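Local coordinates for penicillin-binding protein 2 (Pbp2) (Helicobacter pylori, PDB 5LP5) that probably cross-links peptidoglycan as a penicillin-binding transpeptidase of the cell-shape machinery, working in a complex with MreC, at residues Y360-E365 / E490-D496; R485-Y489 / F548-E552. One frame throughout, in Å; residues are numbered along the deposited sequence.

Contact 1: Y360-E365 / E490-D496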
loop_
_atom_site.group_PDB
_atom_site.type_symbol
_atom_site.label_atom_id
_atom_site.label_comp_id
_atom_site.label_asym_id
_atom_site.label_seq_id
_atom_site.Cartn_x
_atom_site.Cartn_y
_atom_site.Cartn_z
ATOM N N TYR A 360 44.785 20.553 -26.225
ATOM C CA TYR A 360 43.595 21.424 -26.103
ATOM C C TYR A 360 42.740 21.364 -27.377
ATOM O O TYR A 360 41.515 21.221 -27.316
ATOM C CB TYR A 360 43.965 22.903 -25.824
ATOM C CG TYR A 360 44.693 23.207 -24.510
ATOM C CD1 TYR A 360 44.002 23.603 -23.372
ATOM C CD2 TYR A 360 46.082 23.139 -24.429
ATOM C CE1 TYR A 360 44.670 23.886 -22.190
ATOM C CE2 TYR A 360 46.752 23.426 -23.255
ATOM C CZ TYR A 360 46.043 23.795 -22.142
ATOM O OH TYR A 360 46.720 24.067 -20.979
ATOM N N LYS A 361 43.397 21.469 -28.528
ATOM C CA LYS A 361 42.697 21.561 -29.809
ATOM C C LYS A 361 42.163 20.202 -30.276
ATOM O O LYS A 361 41.105 20.122 -30.923
ATOM C CB LYS A 361 43.611 22.169 -30.880
ATOM C CG LYS A 361 42.864 22.544 -32.163
ATOM C CD LYS A 361 43.783 23.063 -33.249
ATOM C CE LYS A 361 43.193 22.732 -34.615
ATOM N NZ LYS A 361 44.103 22.985 -35.758
ATOM N N ALA A 362 42.900 19.143 -29.951
ATOM C CA ALA A 362 42.496 17.777 -30.305
ATOM C C ALA A 362 41.223 17.354 -29.562
ATOM O O ALA A 362 40.361 16.648 -30.111
ATOM C CB ALA A 362 43.632 16.796 -30.029
ATOM N N ILE A 363 41.132 17.785 -28.306
ATOM C CA ILE A 363 39.927 17.615 -27.514
ATOM C C ILE A 363 38.810 18.452 -28.126
ATOM O O ILE A 363 37.722 17.936 -28.442
ATOM C CB ILE A 363 40.135 18.072 -26.051
ATOM C CG1 ILE A 363 41.132 17.160 -25.324
ATOM C CG2 ILE A 363 38.790 18.085 -25.330
ATOM C CD1 ILE A 363 41.391 17.534 -23.877
ATOM N N ARG A 364 39.097 19.744 -28.283
ATOM C CA ARG A 364 38.131 20.713 -28.783
ATOM C C ARG A 364 37.420 20.196 -30.039
ATOM O O ARG A 364 36.175 20.156 -30.113
ATOM C CB ARG A 364 38.831 22.043 -29.096
ATOM C CG ARG A 364 37.884 23.162 -29.552
ATOM C CD ARG A 364 38.600 24.256 -30.313
ATOM N NE ARG A 364 39.795 24.698 -29.608
ATOM C CZ ARG A 364 40.763 25.426 -30.150
ATOM N NH1 ARG A 364 40.694 25.822 -31.417
ATOM N NH2 ARG A 364 41.808 25.756 -29.412
ATOM N N GLU A 365 38.224 19.778 -31.015
ATOM C CA GLU A 365 37.708 19.485 -32.341
ATOM C C GLU A 365 37.492 17.992 -32.575
ATOM O O GLU A 365 37.249 17.586 -33.708
ATOM C CB GLU A 365 38.641 20.081 -33.400
ATOM C CG GLU A 365 38.685 21.604 -33.404
ATOM C CD GLU A 365 39.685 22.177 -34.399
ATOM O OE1 GLU A 365 40.235 21.424 -35.226
ATOM O OE2 GLU A 365 39.929 23.393 -34.358
ATOM N N GLU A 490 36.336 24.328 -24.191
ATOM C CA GLU A 490 36.457 24.780 -25.574
ATOM C C GLU A 490 35.512 24.045 -26.529
ATOM O O GLU A 490 35.105 24.595 -27.537
ATOM C CB GLU A 490 37.917 24.667 -26.050
ATOM C CG GLU A 490 38.826 25.757 -25.497
ATOM C CD GLU A 490 40.295 25.590 -25.858
ATOM O OE1 GLU A 490 40.653 24.701 -26.668
ATOM O OE2 GLU A 490 41.109 26.371 -25.322
ATOM N N VAL A 491 35.151 22.813 -26.216
ATOM C CA VAL A 491 34.249 22.054 -27.094
ATOM C C VAL A 491 32.899 22.740 -27.219
ATOM O O VAL A 491 32.283 22.729 -28.281
ATOM C CB VAL A 491 34.026 20.608 -26.597
ATOM C CG1 VAL A 491 33.046 19.881 -27.500
ATOM C CG2 VAL A 491 35.341 19.842 -26.556
ATOM N N CYS A 492 32.470 23.331 -26.108
ATOM C CA CYS A 492 31.149 23.925 -25.952
ATOM C C CYS A 492 31.178 25.431 -26.195
ATOM O O CYS A 492 30.155 26.013 -26.556
ATOM C CB CYS A 492 30.653 23.669 -24.529
ATOM S SG CYS A 492 29.644 22.193 -24.242
ATOM N N ASN A 493 32.342 26.052 -25.985
ATOM C CA ASN A 493 32.450 27.519 -25.924
ATOM C C ASN A 493 33.328 28.196 -26.987
ATOM O O ASN A 493 33.086 29.343 -27.345
ATOM C CB ASN A 493 32.941 27.929 -24.544
ATOM C CG ASN A 493 31.957 27.567 -23.464
ATOM O OD1 ASN A 493 30.899 28.177 -23.358
ATOM N ND2 ASN A 493 32.290 26.552 -22.670
ATOM N N HIS A 494 34.363 27.511 -27.466
ATOM C CA HIS A 494 35.196 28.010 -28.572
ATOM C C HIS A 494 34.454 27.770 -29.896
ATOM O O HIS A 494 33.759 26.773 -30.051
ATOM C CB HIS A 494 36.550 27.293 -28.569
ATOM C CG HIS A 494 37.612 27.967 -29.390
ATOM N ND1 HIS A 494 37.622 27.946 -30.772
ATOM C CD2 HIS A 494 38.721 28.650 -29.017
ATOM C CE1 HIS A 494 38.674 28.611 -31.211
ATOM N NE2 HIS A 494 39.359 29.044 -30.169
ATOM N N LYS A 495 34.606 28.676 -30.852
ATOM C CA LYS A 495 33.804 28.641 -32.083
ATOM C C LYS A 495 34.163 27.456 -32.984
ATOM O O LYS A 495 33.328 26.968 -33.751
ATOM C CB LYS A 495 33.930 29.971 -32.823
ATOM C CG LYS A 495 33.471 31.142 -31.958
ATOM C CD LYS A 495 33.500 32.480 -32.678
ATOM C CE LYS A 495 32.796 33.562 -31.867
ATOM N NZ LYS A 495 33.088 34.924 -32.402
ATOM N N ASP A 496 35.404 26.991 -32.856
ATOM C CA ASP A 496 35.889 25.790 -33.542
ATOM C C ASP A 496 35.347 24.503 -32.948
ATOM O O ASP A 496 35.252 23.482 -33.641
ATOM C CB ASP A 496 37.412 25.748 -33.476
ATOM C CG ASP A 496 38.044 26.842 -34.277
ATOM O OD1 ASP A 496 37.393 27.296 -35.237
ATOM O OD2 ASP A 496 39.184 27.233 -33.963
#
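Arg364 carries the contact, its guanidinium laid flat on the imidazole of His494 with centres 3.8 Å apart and planes 17° from parallel. NE and NH2 of Arg364 grip Glu490 side-on, both donating to the single oxygen OE1, at 3.1 Å from NE and 3.2 Å from NH2. The acceptor lies in the guanidinium plane, yet both nitrogens meet it from one face of the carboxylate, well above that plane. NH1 of Arg364 forms a salt bridge to Asp496 OD2 at 3.3 Å. On the face away from His494, CG of Lys361 lies over the rim of the guanidinium. The Arg364 chain leaves with CG anti to the backbone N (chi1 -177°) and bends at chi3, which turns the NE and NH2 edge toward the Glu490 carboxylate. A second shell orients the imidazole: the backbone N of Asp496 donates in the ring plane to His494 ND1, 3.2 Å away. Deeper, CG2 of Val491 packs against CG2 of Ile363 at 4.1 Å and against the carbonyls of Ile363 and Arg364. Cys492, disulfide-bonded to Cys512, ties the helix end to strand 511-517. Arg364 bridges Glu490 and Asp496, reaches Glu365 only by a long salt bridge (NH1 to OE2 3.9 Å), and its positive charge probably eases the repulsion between Glu365 OE2 and Asp496 OD2, 3.9 Å apart, joining the C-terminal ends of two helices in the transpeptidase domain.

Contact 2: R485-Y489 / F548-E552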
loop_
_atom_site.group_PDB
_atom_site.type_symbol
_atom_site.label_atom_id
_atom_site.label_comp_id
_atom_site.label_asym_id
_atom_site.label_seq_id
_atom_site.Cartn_x
_atom_site.Cartn_y
_atom_site.Cartn_z
ATOM N N ARG A 485 39.964 19.994 -18.659
ATOM C CA ARG A 485 38.726 20.745 -18.469
ATOM C C ARG A 485 38.622 21.902 -19.452
ATOM O O ARG A 485 37.542 22.158 -20.021
ATOM C CB ARG A 485 38.621 21.260 -17.039
ATOM C CG ARG A 485 38.365 20.149 -16.035
ATOM C CD ARG A 485 37.991 20.695 -14.682
ATOM N NE ARG A 485 39.162 21.221 -13.994
ATOM C CZ ARG A 485 39.854 20.576 -13.058
ATOM N NH1 ARG A 485 39.526 19.351 -12.665
ATOM N NH2 ARG A 485 40.899 21.172 -12.505
ATOM N N VAL A 486 39.754 22.585 -19.651
ATOM C CA VAL A 486 39.817 23.719 -20.575
ATOM C C VAL A 486 39.460 23.243 -21.978
ATOM O O VAL A 486 38.747 23.927 -22.720
ATOM C CB VAL A 486 41.211 24.410 -20.573
ATOM C CG1 VAL A 486 41.287 25.500 -21.650
ATOM C CG2 VAL A 486 41.524 25.008 -19.196
ATOM N N GLY A 487 39.956 22.068 -22.338
ATOM C CA GLY A 487 39.584 21.463 -23.602
ATOM C C GLY A 487 38.076 21.269 -23.693
ATOM O O GLY A 487 37.453 21.723 -24.661
ATOM N N MET A 488 37.495 20.608 -22.684
ATOM C CA MET A 488 36.049 20.365 -22.640
ATOM C C MET A 488 35.314 21.702 -22.682
ATOM O O MET A 488 34.308 21.845 -23.374
ATOM C CB MET A 488 35.650 19.565 -21.388
ATOM C CG MET A 488 36.187 18.128 -21.335
ATOM S SD MET A 488 35.752 17.128 -19.881
ATOM C CE MET A 488 34.023 16.918 -20.294
ATOM N N TYR A 489 35.836 22.687 -21.953
ATOM C CA TYR A 489 35.321 24.057 -22.010
ATOM C C TYR A 489 35.253 24.564 -23.452
ATOM O O TYR A 489 34.243 25.133 -23.885
ATOM C CB TYR A 489 36.197 24.986 -21.162
ATOM C CG TYR A 489 35.797 26.449 -21.240
ATOM C CD1 TYR A 489 34.619 26.905 -20.658
ATOM C CD2 TYR A 489 36.604 27.374 -21.902
ATOM C CE1 TYR A 489 34.265 28.237 -20.735
ATOM C CE2 TYR A 489 36.251 28.706 -21.989
ATOM C CZ TYR A 489 35.089 29.131 -21.397
ATOM O OH TYR A 489 34.743 30.452 -21.470
ATOM N N PHE A 548 30.186 18.584 -17.705
ATOM C CA PHE A 548 30.068 19.072 -16.327
ATOM C C PHE A 548 29.696 20.559 -16.246
ATOM O O PHE A 548 29.956 21.351 -17.164
ATOM C CB PHE A 548 31.328 18.793 -15.521
ATOM C CG PHE A 548 32.523 19.583 -15.950
ATOM C CD1 PHE A 548 32.819 20.790 -15.354
ATOM C CD2 PHE A 548 33.384 19.091 -16.920
ATOM C CE1 PHE A 548 33.942 21.509 -15.728
ATOM C CE2 PHE A 548 34.510 19.795 -17.294
ATOM C CZ PHE A 548 34.790 21.010 -16.695
ATOM N N LEU A 549 29.070 20.925 -15.139
ATOM C CA LEU A 549 28.560 22.266 -14.987
ATOM C C LEU A 549 28.413 22.643 -13.518
ATOM O O LEU A 549 28.197 21.791 -12.662
ATOM C CB LEU A 549 27.208 22.412 -15.699
ATOM C CG LEU A 549 25.998 21.701 -15.086
ATOM C CD1 LEU A 549 24.696 22.327 -15.538
ATOM C CD2 LEU A 549 26.039 20.236 -15.441
ATOM N N PRO A 550 28.536 23.932 -13.226
ATOM C CA PRO A 550 28.974 24.995 -14.131
ATOM C C PRO A 550 30.501 24.971 -14.303
ATOM O O PRO A 550 31.225 24.492 -13.416
ATOM C CB PRO A 550 28.522 26.256 -13.406
ATOM C CG PRO A 550 28.554 25.882 -11.954
ATOM C CD PRO A 550 28.161 24.435 -11.900
ATOM N N TYR A 551 31.001 25.477 -15.421
ATOM C CA TYR A 551 32.434 25.359 -15.690
ATOM C C TYR A 551 33.296 25.979 -14.588
ATOM O O TYR A 551 34.323 25.421 -14.196
ATOM C CB TYR A 551 32.807 25.969 -17.046
ATOM C CG TYR A 551 34.305 26.083 -17.222
ATOM C CD1 TYR A 551 35.113 24.950 -17.165
ATOM C CD2 TYR A 551 34.921 27.319 -17.395
ATOM C CE1 TYR A 551 36.489 25.045 -17.288
ATOM C CE2 TYR A 551 36.300 27.415 -17.538
ATOM C CZ TYR A 551 37.073 26.267 -17.481
ATOM O OH TYR A 551 38.427 26.306 -17.608
ATOM N N GLU A 552 32.865 27.133 -14.091
ATOM C CA GLU A 552 33.672 27.953 -13.179
ATOM C C GLU A 552 33.893 27.279 -11.825
ATOM O O GLU A 552 34.874 27.552 -11.143
ATOM C CB GLU A 552 33.010 29.314 -12.964
ATOM C CG GLU A 552 32.904 30.188 -14.211
ATOM C CD GLU A 552 31.854 29.721 -15.215
ATOM O OE1 GLU A 552 30.810 29.153 -14.829
ATOM O OE2 GLU A 552 32.077 29.925 -16.421
#
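Helix 475-493 passes the end of strand 542-549 at side-chain distance: the nearest CA pairs are Met488 with Phe548 at 8.8 Å and Tyr489 with Tyr551 at 7.1 Å. A cis peptide bond before Pro550 lies between the two aromatic residues of segment 548-552. Tyr551 meets the helix through an offset stack with Tyr489, centroids 4.3 Å apart and planes inclined by 25°. Only part of each ring overlaps, CD1 of Tyr489 lying over the Tyr551 face, while CB of Tyr489 makes a CH-pi contact 4.0 Å from the Tyr551 centroid. The Tyr551 hydroxyl runs on to CG2 of Val486. Phe548, its CG held between the backbone N and the carbonyl carbon (chi1 68°), sends its ring toward the helix. SD of Met488 sits in the ring plane at the edge, 3.9 Å from CE2 of Phe548, a Met-aromatic contact. The aliphatic part of Arg485 crosses the ring tip, CG 3.7 Å from CZ of Phe548, and its NH1 bonds to the carbonyl of Ile451 in helix 441-453. Cohesion rests on aromatic, sulfur and methylene surfaces, joining the helix to the end of an inner strand of the transpeptidase-domain sheet by dispersion.

Both contacts draw on helix 475-493, contact 2 from residues 485-489 and contact 1 from the end that follows directly. Their centres lie 11 Å apart, and they touch where CG2 of Ile363 packs 3.7 Å from C of Gly487. Along the chain the segments alternate: 360-365, 485-489, 490-496, then 548-552. The helix thus has helix 359-364 against it in contact 1 and the end of strand 542-549, part of the five-stranded antiparallel sheet, in contact 2. Ile363 and Met488 also touch residues of a probable SxxK motif, so this helical and sheet framework of the transpeptidase domain adjoins what is probably its active site.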